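Local coordinates for protein alternansucrase (Leuconostoc mesenteroides, PDB 6HVG) that belongs to glycoside hydrolase family 70, joining a domain of the TIM-barrel clan to cell-wall-binding-type repeats, and carries a bound calcium ion, at residues Q590-N595 / T1113-L1118; G861-T866 / V884-G889; Y941-L946 / G1005-V1010; Q1087-G1092 / N1126-K1131. All coordinates share one frame; numbering follows the deposited sequence.

Interaction 1. Residues Q590-N595 / T1113-L1118; sequences QAEQLN and TDRYDL
R1115 and Y1116 reach out of a loop to grip the polar side chains of E592, Q593 and N595 on helix 587-601. Both elements belong to the circularly permuted (beta/alpha)8 barrel expected of this family: the helix precedes barrel strand 617-620, and the loop lies between strand 1081-1083 and helix 1135-1147. Just before the pair, D1114 OD1 accepts from the backbone N of Y1116 in an Asx turn, while its OD2 is held by the backbone N of Y1203. Next along the loop, R1115 spreads its guanidinium over two acceptors of the helix. R1115 NH2 makes a salt bridge with E592 OE2 at 2.9 Å, the oxygen lying in the guanidinium plane and being met on its anti side. R1115 NH1 bonds Q593 OE1 at 2.6 Å, from above the amide carbonyl plane and not along a lone pair. With its CG anti to the backbone N (chi1 172°) and a bend at chi2, E592 turns its carboxylate tip to tip with both loop residues. Y1116 OH then donates to E592 OE2 at 2.6 Å, on the syn side, with that oxygen near the plane of the ring. Q1204 NE2 is a further donor to OE2, so the buried carboxylate oxygen is gripped by several groups, consistent with a stabilised negative charge. N595 keeps its OD1 for the backbone N of F1211, and from the other arm of its amide ND2 donates to Y1116 OH at 3.3 Å, an almost straight bond of 170°.

Interaction 2. Residues G861-T866 / V884-G889; sequences GQTMAT and VRFGKG
T863 and V884 face each other as an antiparallel hydrogen-bonded pair, each backbone N answering the carbonyl of the other. T863 N meets V884 O at 3.2 Å, and V884 N meets T863 O at 3.1 Å. In the adjacent pair, Q862 and R885 are non-hydrogen-bonded, and beyond them F886 N makes only a weak bond to G861 O, as regular pairing gives out where strand 881-885 ends. CA-H...O contacts fill the intervals: Q862 CA approaches V884 O, and R885 CA approaches G861 O, each at 3.4 Å. The two strands are neighbours in a large antiparallel sheet, in which 862-866 also pairs with 735-736 and 881-885 with 910-915; this is consistent with the beta-rich domain C that accompanies the barrel in this family. Side-chain packing differs between the faces. On that of T863 and V884 the side chains lie side by side, with T863 OG1 beside V884 CB. T863 CG2 points at the rim of the F886 ring and comes within 3.7 Å of its CZ, while CD2 of that ring lies beside the G861 carbonyl. On the face of Q862 and R885 it is methylene against methylene, Q862 CB and R885 CD being 3.6 Å apart. Polar ends are satisfied elsewhere. R885 is bent at chi2 (-64°) and again at chi3, which folds its chain past G861 O; NE then bonds G860 O and NH1 bonds T816 O. The extended Q862 chain carries OE1 to the backbone N of K818 and NE2 to S883 OG and N817 OD1.

Interaction 3. Residues Y941-L946 / G1005-V1010; sequences YRALVL and GVWVPV
The methyl of A943 sits on the indole of W1007 like a peg on a plate, a CH-pi contact with CB 3.8 Å from the centroid of the six-membered ring and only 2° off its normal. L946 shares that side of the sheet. Beside the bare backbone of G1005, L946 CD2 sits 3.8 Å from G1005 CA and reaches the indole near NE1; F974 and F980 meet the same indole edge to face. At one end of the contact P1009 lies over a face of the Y941 ring in a second CH-pi contact, its CB 4.2 Å from the ring centroid. The opposite side of the sheet is a row of branched bumps. V1006 fits between two neighbours, one methyl each: CG1 against L944 CD2 and CG2 against V945 CG1. V1008 CG2 rises under a face of the R942 guanidinium, 3.4 Å from NE, while V1010 CG1 props up the methylenes CB and CG of R942. A chi1 of 65° and a bend at chi2 bring the R942 chain over V1008; NE continues to a salt bridge with D958, and NH1 binds A943 O and Y955 O. Helix 844-857 covers this side, its Y857 and A853 touching R942, L944 and V1008. Backbone bonds fix the fit: R942 and V1008 exchange a pair, and V1006 N reaches V945 O at 2.8 Å. In between, V1006 O accepts L944 N at 2.8 Å and, weakly, V945 N. Two residues thus stand opposite one, the defining feature of a classic beta bulge in an antiparallel sheet.

Interaction 4. Residues Q1087-G1092 / N1126-K1131; sequences QYRSSG and NPNPTK
R1089 thrusts its guanidinium against the loop backbone at N1128 and P1129, a loop-to-loop contact within the (beta/alpha)8 barrel; both segments lie between barrel strand 1081-1083 and helix 1135-1147. In the close part, N1128 crosses the arginine at about a right angle and sets ND2 over the centre of one guanidinium face, the two planes 23° apart; the facing atoms are both donors, so no hydrogen bond forms there. T1130 CG2 stands farther off over the opposite face, its closer contact being Q1087 O at 3.5 Å. Across this contact the grip comes from the main chain, R1089 NH2 donating to N1128 O at 2.7 Å. R1089 starts with CG anti to the backbone N (chi1 177°) and bends at chi3, which turns the group across N1128, while NE is tied to D1117 by a salt bridge. T1130 OG1 is engaged by Y1132 N and G1133 O. The other side is looser: P1129, P1127 and N1126 are exposed to solvent. Contact with the arginine fades in that direction, where R1089 NH1 makes a weak bond of 3.4 Å to P1129 O.

Overall arrangement
The four contacts fall into two groups within the family 70 region. Interactions 1 and 4 are centred 16 Å apart among the loops and helices of the barrel region and touch: D1117 OD2 and R1089 NE form a salt bridge of 2.7 Å, and L1118 packs on Q1087. Their segments alternate along the chain. Interaction 1 is also near the metal site of E575, D581, N625 and D1159: the side chain of Q593 is about 9 Å from the bound calcium ion. Interactions 2 and 3 belong to one antiparallel sheet, with centres 15 Å apart and nearest atoms about 6 Å apart, linked through strand 910-915. Between the groups, centres are separated by 45 to 49 Å.

Interaction 1. Residues Q590-N595 / T1113-L1118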
loop_
_atom_site.group_PDB
_atom_site.type_symbol
_atom_site.label_atom_id
_atom_site.label_comp_id
_atom_site.label_asym_id
_atom_site.label_seq_id
_atom_site.Cartn_x
_atom_site.Cartn_y
_atom_site.Cartn_z
ATOM N N GLN A 590 -13.584 -11.216 21.260
ATOM C CA GLN A 590 -14.405 -10.051 21.542
ATOM C C GLN A 590 -14.411 -9.707 23.030
ATOM O O GLN A 590 -14.300 -8.536 23.398
ATOM C CB GLN A 590 -15.833 -10.256 21.040
ATOM C CG GLN A 590 -15.940 -10.264 19.525
ATOM C CD GLN A 590 -17.364 -10.439 19.027
ATOM O OE1 GLN A 590 -18.276 -10.707 19.809
ATOM N NE2 GLN A 590 -17.560 -10.303 17.706
ATOM N N ALA A 591 -14.525 -10.722 23.876
ATOM C CA ALA A 591 -14.461 -10.532 25.335
ATOM C C ALA A 591 -13.111 -9.946 25.735
ATOM O O ALA A 591 -13.046 -9.064 26.595
ATOM C CB ALA A 591 -14.687 -11.856 26.079
ATOM N N GLU A 592 -12.036 -10.444 25.125
ATOM C CA GLU A 592 -10.692 -9.971 25.448
ATOM C C GLU A 592 -10.510 -8.496 25.044
ATOM O O GLU A 592 -9.850 -7.732 25.735
ATOM C CB GLU A 592 -9.654 -10.860 24.778
ATOM C CG GLU A 592 -8.231 -10.357 24.892
ATOM C CD GLU A 592 -7.855 -9.941 26.297
ATOM O OE1 GLU A 592 -8.395 -10.511 27.263
ATOM O OE2 GLU A 592 -6.974 -9.074 26.411
ATOM N N GLN A 593 -11.127 -8.099 23.937
ATOM C CA GLN A 593 -11.066 -6.713 23.500
ATOM C C GLN A 593 -11.791 -5.808 24.511
ATOM O O GLN A 593 -11.394 -4.673 24.719
ATOM C CB GLN A 593 -11.682 -6.531 22.119
ATOM C CG GLN A 593 -11.057 -7.307 20.992
ATOM C CD GLN A 593 -9.704 -6.812 20.590
ATOM O OE1 GLN A 593 -9.079 -5.965 21.225
ATOM N NE2 GLN A 593 -9.251 -7.340 19.503
ATOM N N LEU A 594 -12.868 -6.311 25.107
ATOM C CA LEU A 594 -13.563 -5.576 26.160
ATOM C C LEU A 594 -12.713 -5.471 27.418
ATOM O O LEU A 594 -12.726 -4.448 28.092
ATOM C CB LEU A 594 -14.895 -6.267 26.495
ATOM C CG LEU A 594 -15.746 -5.637 27.601
ATOM C CD1 LEU A 594 -16.138 -4.216 27.199
ATOM C CD2 LEU A 594 -16.957 -6.517 27.874
ATOM N N ASN A 595 -12.005 -6.553 27.757
ATOM C CA ASN A 595 -11.086 -6.549 28.903
ATOM C C ASN A 595 -10.037 -5.460 28.724
ATOM O O ASN A 595 -9.791 -4.676 29.640
ATOM C CB ASN A 595 -10.397 -7.911 29.062
ATOM C CG ASN A 595 -9.811 -8.130 30.456
ATOM O OD1 ASN A 595 -10.552 -8.338 31.422
ATOM N ND2 ASN A 595 -8.485 -8.082 30.570
ATOM N N THR A 1113 3.890 -5.407 20.375
ATOM C CA THR A 1113 3.928 -6.813 20.772
ATOM C C THR A 1113 2.999 -7.105 21.952
ATOM O O THR A 1113 2.332 -8.127 21.968
ATOM C CB THR A 1113 5.353 -7.202 21.210
ATOM O OG1 THR A 1113 5.859 -6.188 22.102
ATOM C CG2 THR A 1113 6.263 -7.343 19.978
ATOM N N ASP A 1114 2.961 -6.191 22.916
ATOM C CA ASP A 1114 2.205 -6.353 24.157
ATOM C C ASP A 1114 1.167 -5.245 24.278
ATOM O O ASP A 1114 1.503 -4.061 24.381
ATOM C CB ASP A 1114 3.169 -6.293 25.333
ATOM C CG ASP A 1114 2.565 -6.786 26.633
ATOM O OD1 ASP A 1114 1.323 -6.881 26.741
ATOM O OD2 ASP A 1114 3.339 -7.119 27.542
ATOM N N ARG A 1115 -0.106 -5.617 24.250
ATOM C CA ARG A 1115 -1.175 -4.605 24.244
ATOM C C ARG A 1115 -1.308 -3.884 25.587
ATOM O O ARG A 1115 -1.845 -2.775 25.639
ATOM C CB ARG A 1115 -2.509 -5.230 23.899
ATOM C CG ARG A 1115 -2.471 -6.088 22.657
ATOM C CD ARG A 1115 -3.839 -6.353 22.087
ATOM N NE ARG A 1115 -4.693 -6.957 23.073
ATOM C CZ ARG A 1115 -5.999 -7.083 22.918
ATOM N NH1 ARG A 1115 -6.592 -6.669 21.805
ATOM N NH2 ARG A 1115 -6.709 -7.638 23.887
ATOM N N TYR A 1116 -0.846 -4.508 26.671
ATOM C CA TYR A 1116 -1.036 -3.964 27.994
ATOM C C TYR A 1116 0.198 -3.259 28.566
ATOM O O TYR A 1116 0.107 -2.651 29.638
ATOM C CB TYR A 1116 -1.459 -5.068 28.939
ATOM C CG TYR A 1116 -2.841 -5.601 28.683
ATOM C CD1 TYR A 1116 -3.056 -6.570 27.725
ATOM C CD2 TYR A 1116 -3.922 -5.170 29.441
ATOM C CE1 TYR A 1116 -4.318 -7.080 27.494
ATOM C CE2 TYR A 1116 -5.190 -5.676 29.228
ATOM C CZ TYR A 1116 -5.380 -6.634 28.248
ATOM O OH TYR A 1116 -6.643 -7.123 28.030
ATOM N N ASP A 1117 1.342 -3.349 27.886
ATOM C CA ASP A 1117 2.560 -2.655 28.315
ATOM C C ASP A 1117 2.549 -1.240 27.755
ATOM O O ASP A 1117 2.814 -1.022 26.567
ATOM C CB ASP A 1117 3.790 -3.403 27.818
ATOM C CG ASP A 1117 5.084 -2.870 28.384
ATOM O OD1 ASP A 1117 5.091 -1.768 28.932
ATOM O OD2 ASP A 1117 6.123 -3.547 28.259
ATOM N N LEU A 1118 2.258 -0.266 28.621
ATOM C CA LEU A 1118 2.215 1.150 28.236
ATOM C C LEU A 1118 3.437 1.954 28.751
ATOM O O LEU A 1118 3.400 3.185 28.835
ATOM C CB LEU A 1118 0.912 1.764 28.733
ATOM C CG LEU A 1118 -0.331 1.409 27.880
ATOM C CD1 LEU A 1118 -0.889 0.034 28.208
ATOM C CD2 LEU A 1118 -1.428 2.454 28.024
#

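Interaction 2. Residues G861-T866 / V884-G889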
loop_
_atom_site.group_PDB
_atom_site.type_symbol
_atom_site.label_atom_id
_atom_site.label_comp_id
_atom_site.label_asym_id
_atom_site.label_seq_id
_atom_site.Cartn_x
_atom_site.Cartn_y
_atom_site.Cartn_z
ATOM N N GLY A 861 -26.649 30.099 14.813
ATOM C CA GLY A 861 -26.846 29.525 13.501
ATOM C C GLY A 861 -25.720 29.847 12.541
ATOM O O GLY A 861 -24.839 30.656 12.847
ATOM N N GLN A 862 -25.751 29.215 11.374
ATOM C CA GLN A 862 -24.736 29.448 10.349
ATOM C C GLN A 862 -25.365 29.731 9.009
ATOM O O GLN A 862 -26.483 29.286 8.730
ATOM C CB GLN A 862 -23.813 28.239 10.236
ATOM C CG GLN A 862 -22.719 28.376 9.194
ATOM C CD GLN A 862 -21.660 27.301 9.306
ATOM O OE1 GLN A 862 -21.846 26.299 9.991
ATOM N NE2 GLN A 862 -20.507 27.554 8.693
ATOM N N THR A 863 -24.654 30.510 8.196
ATOM C CA THR A 863 -24.918 30.573 6.755
ATOM C C THR A 863 -23.603 30.445 6.025
ATOM O O THR A 863 -22.528 30.650 6.587
ATOM C CB THR A 863 -25.571 31.883 6.265
ATOM O OG1 THR A 863 -24.728 32.993 6.597
ATOM C CG2 THR A 863 -26.964 32.078 6.859
ATOM N N MET A 864 -23.722 30.070 4.765
ATOM C CA MET A 864 -22.587 29.874 3.909
ATOM C C MET A 864 -23.069 30.149 2.487
ATOM O O MET A 864 -24.131 29.665 2.067
ATOM C CB MET A 864 -22.032 28.457 4.058
ATOM C CG MET A 864 -20.648 28.271 3.472
ATOM S SD MET A 864 -19.999 26.572 3.619
ATOM C CE MET A 864 -19.482 26.561 5.317
ATOM N N ALA A 865 -22.294 30.954 1.767
ATOM C CA ALA A 865 -22.618 31.371 0.407
ATOM C C ALA A 865 -21.315 31.593 -0.346
ATOM O O ALA A 865 -20.239 31.585 0.245
ATOM C CB ALA A 865 -23.437 32.648 0.418
ATOM N N THR A 866 -21.417 31.746 -1.656
ATOM C CA THR A 866 -20.255 32.017 -2.497
ATOM C C THR A 866 -20.654 32.951 -3.601
ATOM O O THR A 866 -21.798 32.910 -4.076
ATOM C CB THR A 866 -19.652 30.750 -3.169
ATOM O OG1 THR A 866 -20.654 30.055 -3.918
ATOM C CG2 THR A 866 -19.017 29.790 -2.143
ATOM N N VAL A 884 -20.740 32.759 8.029
ATOM C CA VAL A 884 -21.120 33.603 9.152
ATOM C C VAL A 884 -21.695 32.764 10.276
ATOM O O VAL A 884 -22.363 31.790 10.005
ATOM C CB VAL A 884 -22.209 34.633 8.746
ATOM C CG1 VAL A 884 -22.724 35.394 9.961
ATOM C CG2 VAL A 884 -21.668 35.588 7.683
ATOM N N ARG A 885 -21.416 33.139 11.521
ATOM C CA ARG A 885 -22.132 32.639 12.691
ATOM C C ARG A 885 -22.732 33.862 13.414
ATOM O O ARG A 885 -22.067 34.876 13.557
ATOM C CB ARG A 885 -21.201 31.849 13.637
ATOM C CG ARG A 885 -20.756 30.448 13.161
ATOM C CD ARG A 885 -21.894 29.394 13.007
ATOM N NE ARG A 885 -22.267 28.717 14.251
ATOM C CZ ARG A 885 -21.505 27.819 14.877
ATOM N NH1 ARG A 885 -20.322 27.447 14.398
ATOM N NH2 ARG A 885 -21.929 27.279 16.009
ATOM N N PHE A 886 -23.959 33.746 13.925
ATOM C CA PHE A 886 -24.709 34.891 14.454
ATOM C C PHE A 886 -24.583 35.269 15.951
ATOM O O PHE A 886 -24.718 36.442 16.277
ATOM C CB PHE A 886 -26.186 34.701 14.137
ATOM C CG PHE A 886 -26.473 34.508 12.686
ATOM C CD1 PHE A 886 -26.215 35.519 11.771
ATOM C CD2 PHE A 886 -26.987 33.307 12.228
ATOM C CE1 PHE A 886 -26.479 35.345 10.420
ATOM C CE2 PHE A 886 -27.258 33.125 10.879
ATOM C CZ PHE A 886 -27.003 34.153 9.968
ATOM N N GLY A 887 -24.385 34.312 16.859
ATOM C CA GLY A 887 -24.376 34.577 18.301
ATOM C C GLY A 887 -25.196 33.533 19.005
ATOM O O GLY A 887 -25.721 32.680 18.343
ATOM N N LYS A 888 -25.347 33.593 20.324
ATOM C CA LYS A 888 -25.828 32.435 21.076
ATOM C C LYS A 888 -27.220 31.930 20.745
ATOM O O LYS A 888 -27.397 30.724 20.459
ATOM C CB LYS A 888 -25.730 32.609 22.574
ATOM C CG LYS A 888 -25.578 31.268 23.270
ATOM C CD LYS A 888 -25.611 31.390 24.784
ATOM C CE LYS A 888 -24.929 30.217 25.496
ATOM N NZ LYS A 888 -23.435 30.320 25.505
ATOM N N GLY A 889 -28.215 32.784 20.767
ATOM C CA GLY A 889 -29.560 32.277 20.445
ATOM C C GLY A 889 -30.058 32.687 19.072
ATOM O O GLY A 889 -31.248 32.583 18.783
#

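Interaction 3. Residues Y941-L946 / G1005-V1010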
loop_
_atom_site.group_PDB
_atom_site.type_symbol
_atom_site.label_atom_id
_atom_site.label_comp_id
_atom_site.label_asym_id
_atom_site.label_seq_id
_atom_site.Cartn_x
_atom_site.Cartn_y
_atom_site.Cartn_z
ATOM N N TYR A 941 -17.520 46.203 13.679
ATOM C CA TYR A 941 -16.777 44.948 13.634
ATOM C C TYR A 941 -15.279 45.236 13.396
ATOM O O TYR A 941 -14.927 46.228 12.779
ATOM C CB TYR A 941 -17.339 44.039 12.535
ATOM C CG TYR A 941 -18.564 43.260 12.945
ATOM C CD1 TYR A 941 -19.806 43.866 13.032
ATOM C CD2 TYR A 941 -18.483 41.910 13.246
ATOM C CE1 TYR A 941 -20.918 43.153 13.424
ATOM C CE2 TYR A 941 -19.597 41.191 13.631
ATOM C CZ TYR A 941 -20.812 41.824 13.722
ATOM O OH TYR A 941 -21.901 41.091 14.120
ATOM N N ARG A 942 -14.415 44.371 13.928
ATOM C CA ARG A 942 -12.971 44.475 13.720
ATOM C C ARG A 942 -12.367 43.166 13.249
ATOM O O ARG A 942 -12.846 42.094 13.595
ATOM C CB ARG A 942 -12.258 44.919 14.999
ATOM C CG ARG A 942 -12.308 43.959 16.191
ATOM C CD ARG A 942 -11.151 42.982 16.219
ATOM N NE ARG A 942 -11.080 42.238 17.481
ATOM C CZ ARG A 942 -10.154 41.322 17.755
ATOM N NH1 ARG A 942 -9.239 40.979 16.845
ATOM N NH2 ARG A 942 -10.122 40.727 18.940
ATOM N N ALA A 943 -11.314 43.266 12.451
ATOM C CA ALA A 943 -10.645 42.097 11.903
ATOM C C ALA A 943 -9.920 41.296 12.969
ATOM O O ALA A 943 -9.302 41.856 13.843
ATOM C CB ALA A 943 -9.665 42.530 10.811
ATOM N N LEU A 944 -10.048 39.981 12.882
ATOM C CA LEU A 944 -9.249 39.058 13.666
ATOM C C LEU A 944 -8.005 38.618 12.875
ATOM O O LEU A 944 -6.912 38.462 13.429
ATOM C CB LEU A 944 -10.097 37.830 14.007
ATOM C CG LEU A 944 -9.481 36.797 14.951
ATOM C CD1 LEU A 944 -9.542 37.288 16.398
ATOM C CD2 LEU A 944 -10.213 35.477 14.813
ATOM N N VAL A 945 -8.187 38.467 11.570
ATOM C CA VAL A 945 -7.208 37.870 10.687
ATOM C C VAL A 945 -7.428 38.434 9.278
ATOM O O VAL A 945 -8.552 38.384 8.764
ATOM C CB VAL A 945 -7.385 36.331 10.722
ATOM C CG1 VAL A 945 -7.079 35.662 9.385
ATOM C CG2 VAL A 945 -6.536 35.727 11.838
ATOM N N LEU A 946 -6.367 38.988 8.671
ATOM C CA LEU A 946 -6.400 39.487 7.272
ATOM C C LEU A 946 -5.145 39.115 6.497
ATOM O O LEU A 946 -4.031 39.352 6.971
ATOM C CB LEU A 946 -6.523 40.997 7.233
ATOM C CG LEU A 946 -7.887 41.600 7.519
ATOM C CD1 LEU A 946 -7.748 43.106 7.452
ATOM C CD2 LEU A 946 -8.960 41.134 6.542
ATOM N N GLY A 1005 -10.106 36.539 5.168
ATOM C CA GLY A 1005 -10.479 37.630 6.085
ATOM C C GLY A 1005 -11.467 37.129 7.135
ATOM O O GLY A 1005 -12.467 36.489 6.799
ATOM N N VAL A 1006 -11.178 37.395 8.403
ATOM C CA VAL A 1006 -12.079 37.051 9.478
ATOM C C VAL A 1006 -12.370 38.289 10.311
ATOM O O VAL A 1006 -11.454 39.022 10.689
ATOM C CB VAL A 1006 -11.506 35.959 10.393
ATOM C CG1 VAL A 1006 -12.561 35.524 11.408
ATOM C CG2 VAL A 1006 -11.058 34.763 9.573
ATOM N N TRP A 1007 -13.654 38.502 10.613
ATOM C CA TRP A 1007 -14.101 39.683 11.320
ATOM C C TRP A 1007 -14.955 39.303 12.531
ATOM O O TRP A 1007 -15.780 38.368 12.490
ATOM C CB TRP A 1007 -14.891 40.576 10.376
ATOM C CG TRP A 1007 -14.031 41.180 9.320
ATOM C CD1 TRP A 1007 -13.608 40.591 8.191
ATOM C CD2 TRP A 1007 -13.506 42.501 9.303
ATOM N NE1 TRP A 1007 -12.837 41.459 7.456
ATOM C CE2 TRP A 1007 -12.759 42.641 8.131
ATOM C CE3 TRP A 1007 -13.584 43.577 10.177
ATOM C CZ2 TRP A 1007 -12.095 43.812 7.805
ATOM C CZ3 TRP A 1007 -12.924 44.750 9.849
ATOM C CH2 TRP A 1007 -12.195 44.858 8.675
ATOM N N VAL A 1008 -14.760 40.039 13.614
ATOM C CA VAL A 1008 -15.477 39.795 14.843
ATOM C C VAL A 1008 -16.045 41.113 15.364
ATOM O O VAL A 1008 -15.507 42.177 15.068
ATOM C CB VAL A 1008 -14.559 39.126 15.910
ATOM C CG1 VAL A 1008 -14.031 37.781 15.416
ATOM C CG2 VAL A 1008 -13.395 40.039 16.307
ATOM N N PRO A 1009 -17.118 41.046 16.163
ATOM C CA PRO A 1009 -17.639 42.267 16.734
ATOM C C PRO A 1009 -16.720 42.860 17.788
ATOM O O PRO A 1009 -16.208 42.114 18.629
ATOM C CB PRO A 1009 -18.973 41.840 17.384
ATOM C CG PRO A 1009 -19.114 40.390 17.205
ATOM C CD PRO A 1009 -17.892 39.855 16.550
ATOM N N VAL A 1010 -16.543 44.190 17.752
ATOM C CA VAL A 1010 -15.808 44.884 18.791
ATOM C C VAL A 1010 -16.636 44.904 20.044
ATOM O O VAL A 1010 -17.851 44.814 19.976
ATOM C CB VAL A 1010 -15.441 46.345 18.431
ATOM C CG1 VAL A 1010 -14.816 46.420 17.051
ATOM C CG2 VAL A 1010 -16.636 47.262 18.531
#

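Interaction 4. Residues Q1087-G1092 / N1126-K1131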
loop_
_atom_site.group_PDB
_atom_site.type_symbol
_atom_site.label_atom_id
_atom_site.label_comp_id
_atom_site.label_asym_id
_atom_site.label_seq_id
_atom_site.Cartn_x
_atom_site.Cartn_y
_atom_site.Cartn_z
ATOM N N GLN A 1087 -0.295 4.217 23.278
ATOM C CA GLN A 1087 0.779 4.167 24.273
ATOM C C GLN A 1087 1.443 2.804 24.408
ATOM O O GLN A 1087 2.229 2.573 25.344
ATOM C CB GLN A 1087 0.229 4.578 25.629
ATOM C CG GLN A 1087 -0.314 5.989 25.654
ATOM C CD GLN A 1087 0.764 7.003 25.417
ATOM O OE1 GLN A 1087 1.778 6.989 26.103
ATOM N NE2 GLN A 1087 0.553 7.894 24.452
ATOM N N TYR A 1088 1.184 1.917 23.451
ATOM C CA TYR A 1088 1.575 0.510 23.587
ATOM C C TYR A 1088 3.033 0.351 23.187
ATOM O O TYR A 1088 3.528 1.088 22.347
ATOM C CB TYR A 1088 0.644 -0.337 22.745
ATOM C CG TYR A 1088 -0.780 0.145 22.915
ATOM C CD1 TYR A 1088 -1.460 -0.060 24.102
ATOM C CD2 TYR A 1088 -1.426 0.864 21.914
ATOM C CE1 TYR A 1088 -2.739 0.403 24.278
ATOM C CE2 TYR A 1088 -2.713 1.317 22.085
ATOM C CZ TYR A 1088 -3.360 1.087 23.277
ATOM O OH TYR A 1088 -4.634 1.552 23.496
ATOM N N ARG A 1089 3.732 -0.577 23.815
ATOM C CA ARG A 1089 5.169 -0.741 23.552
ATOM C C ARG A 1089 5.445 -1.177 22.116
ATOM O O ARG A 1089 4.918 -2.206 21.664
ATOM C CB ARG A 1089 5.807 -1.766 24.489
ATOM C CG ARG A 1089 7.277 -1.983 24.159
ATOM C CD ARG A 1089 8.023 -2.689 25.258
ATOM N NE ARG A 1089 7.709 -2.159 26.582
ATOM C CZ ARG A 1089 8.106 -0.975 27.047
ATOM N NH1 ARG A 1089 8.849 -0.154 26.309
ATOM N NH2 ARG A 1089 7.787 -0.621 28.277
ATOM N N SER A 1090 6.307 -0.423 21.436
ATOM C CA SER A 1090 6.621 -0.706 20.048
ATOM C C SER A 1090 7.327 -2.048 19.879
ATOM O O SER A 1090 8.160 -2.445 20.712
ATOM C CB SER A 1090 7.490 0.386 19.454
ATOM O OG SER A 1090 7.950 0.020 18.159
ATOM N N SER A 1091 6.979 -2.730 18.787
ATOM C CA SER A 1091 7.653 -3.956 18.378
ATOM C C SER A 1091 9.003 -3.642 17.725
ATOM O O SER A 1091 9.834 -4.536 17.558
ATOM C CB SER A 1091 6.781 -4.757 17.417
ATOM O OG SER A 1091 6.388 -3.956 16.321
ATOM N N GLY A 1092 9.214 -2.383 17.357
ATOM C CA GLY A 1092 10.548 -1.896 17.019
ATOM C C GLY A 1092 11.146 -2.470 15.742
ATOM O O GLY A 1092 10.466 -2.571 14.719
ATOM N N ASN A 1126 14.915 -1.673 35.833
ATOM C CA ASN A 1126 15.341 -0.571 34.984
ATOM C C ASN A 1126 14.172 0.047 34.220
ATOM O O ASN A 1126 13.231 -0.655 33.841
ATOM C CB ASN A 1126 16.410 -1.040 33.994
ATOM C CG ASN A 1126 17.816 -0.909 34.548
ATOM O OD1 ASN A 1126 18.004 -0.792 35.755
ATOM N ND2 ASN A 1126 18.813 -0.942 33.670
ATOM N N PRO A 1127 14.228 1.374 33.998
ATOM C CA PRO A 1127 13.234 2.039 33.158
ATOM C C PRO A 1127 13.216 1.535 31.705
ATOM O O PRO A 1127 14.239 1.104 31.157
ATOM C CB PRO A 1127 13.627 3.518 33.236
ATOM C CG PRO A 1127 15.076 3.508 33.587
ATOM C CD PRO A 1127 15.269 2.303 34.469
ATOM N N ASN A 1128 12.029 1.546 31.122
ATOM C CA ASN A 1128 11.828 1.070 29.763
ATOM C C ASN A 1128 10.679 1.865 29.153
ATOM O O ASN A 1128 9.598 1.333 28.900
ATOM C CB ASN A 1128 11.536 -0.436 29.764
ATOM C CG ASN A 1128 11.648 -1.063 28.389
ATOM O OD1 ASN A 1128 12.563 -0.772 27.616
ATOM N ND2 ASN A 1128 10.731 -1.946 28.088
ATOM N N PRO A 1129 10.919 3.161 28.912
ATOM C CA PRO A 1129 9.881 3.969 28.323
ATOM C C PRO A 1129 9.498 3.555 26.918
ATOM O O PRO A 1129 10.274 2.937 26.212
ATOM C CB PRO A 1129 10.502 5.379 28.298
ATOM C CG PRO A 1129 11.963 5.160 28.326
ATOM C CD PRO A 1129 12.137 3.950 29.187
ATOM N N THR A 1130 8.280 3.907 26.533
ATOM C CA THR A 1130 7.870 3.881 25.148
ATOM C C THR A 1130 8.518 5.096 24.492
ATOM O O THR A 1130 9.424 5.697 25.047
ATOM C CB THR A 1130 6.342 3.975 25.026
ATOM O OG1 THR A 1130 5.894 5.226 25.559
ATOM C CG2 THR A 1130 5.661 2.844 25.793
ATOM N N LYS A 1131 8.085 5.439 23.289
ATOM C CA LYS A 1131 8.540 6.660 22.640
ATOM C C LYS A 1131 8.035 7.895 23.397
ATOM O O LYS A 1131 8.589 8.989 23.278
ATOM C CB LYS A 1131 8.028 6.686 21.198
ATOM C CG LYS A 1131 8.509 7.848 20.355
ATOM C CD LYS A 1131 8.153 7.568 18.901
ATOM C CE LYS A 1131 8.631 8.647 17.951
ATOM N NZ LYS A 1131 7.860 8.597 16.682
#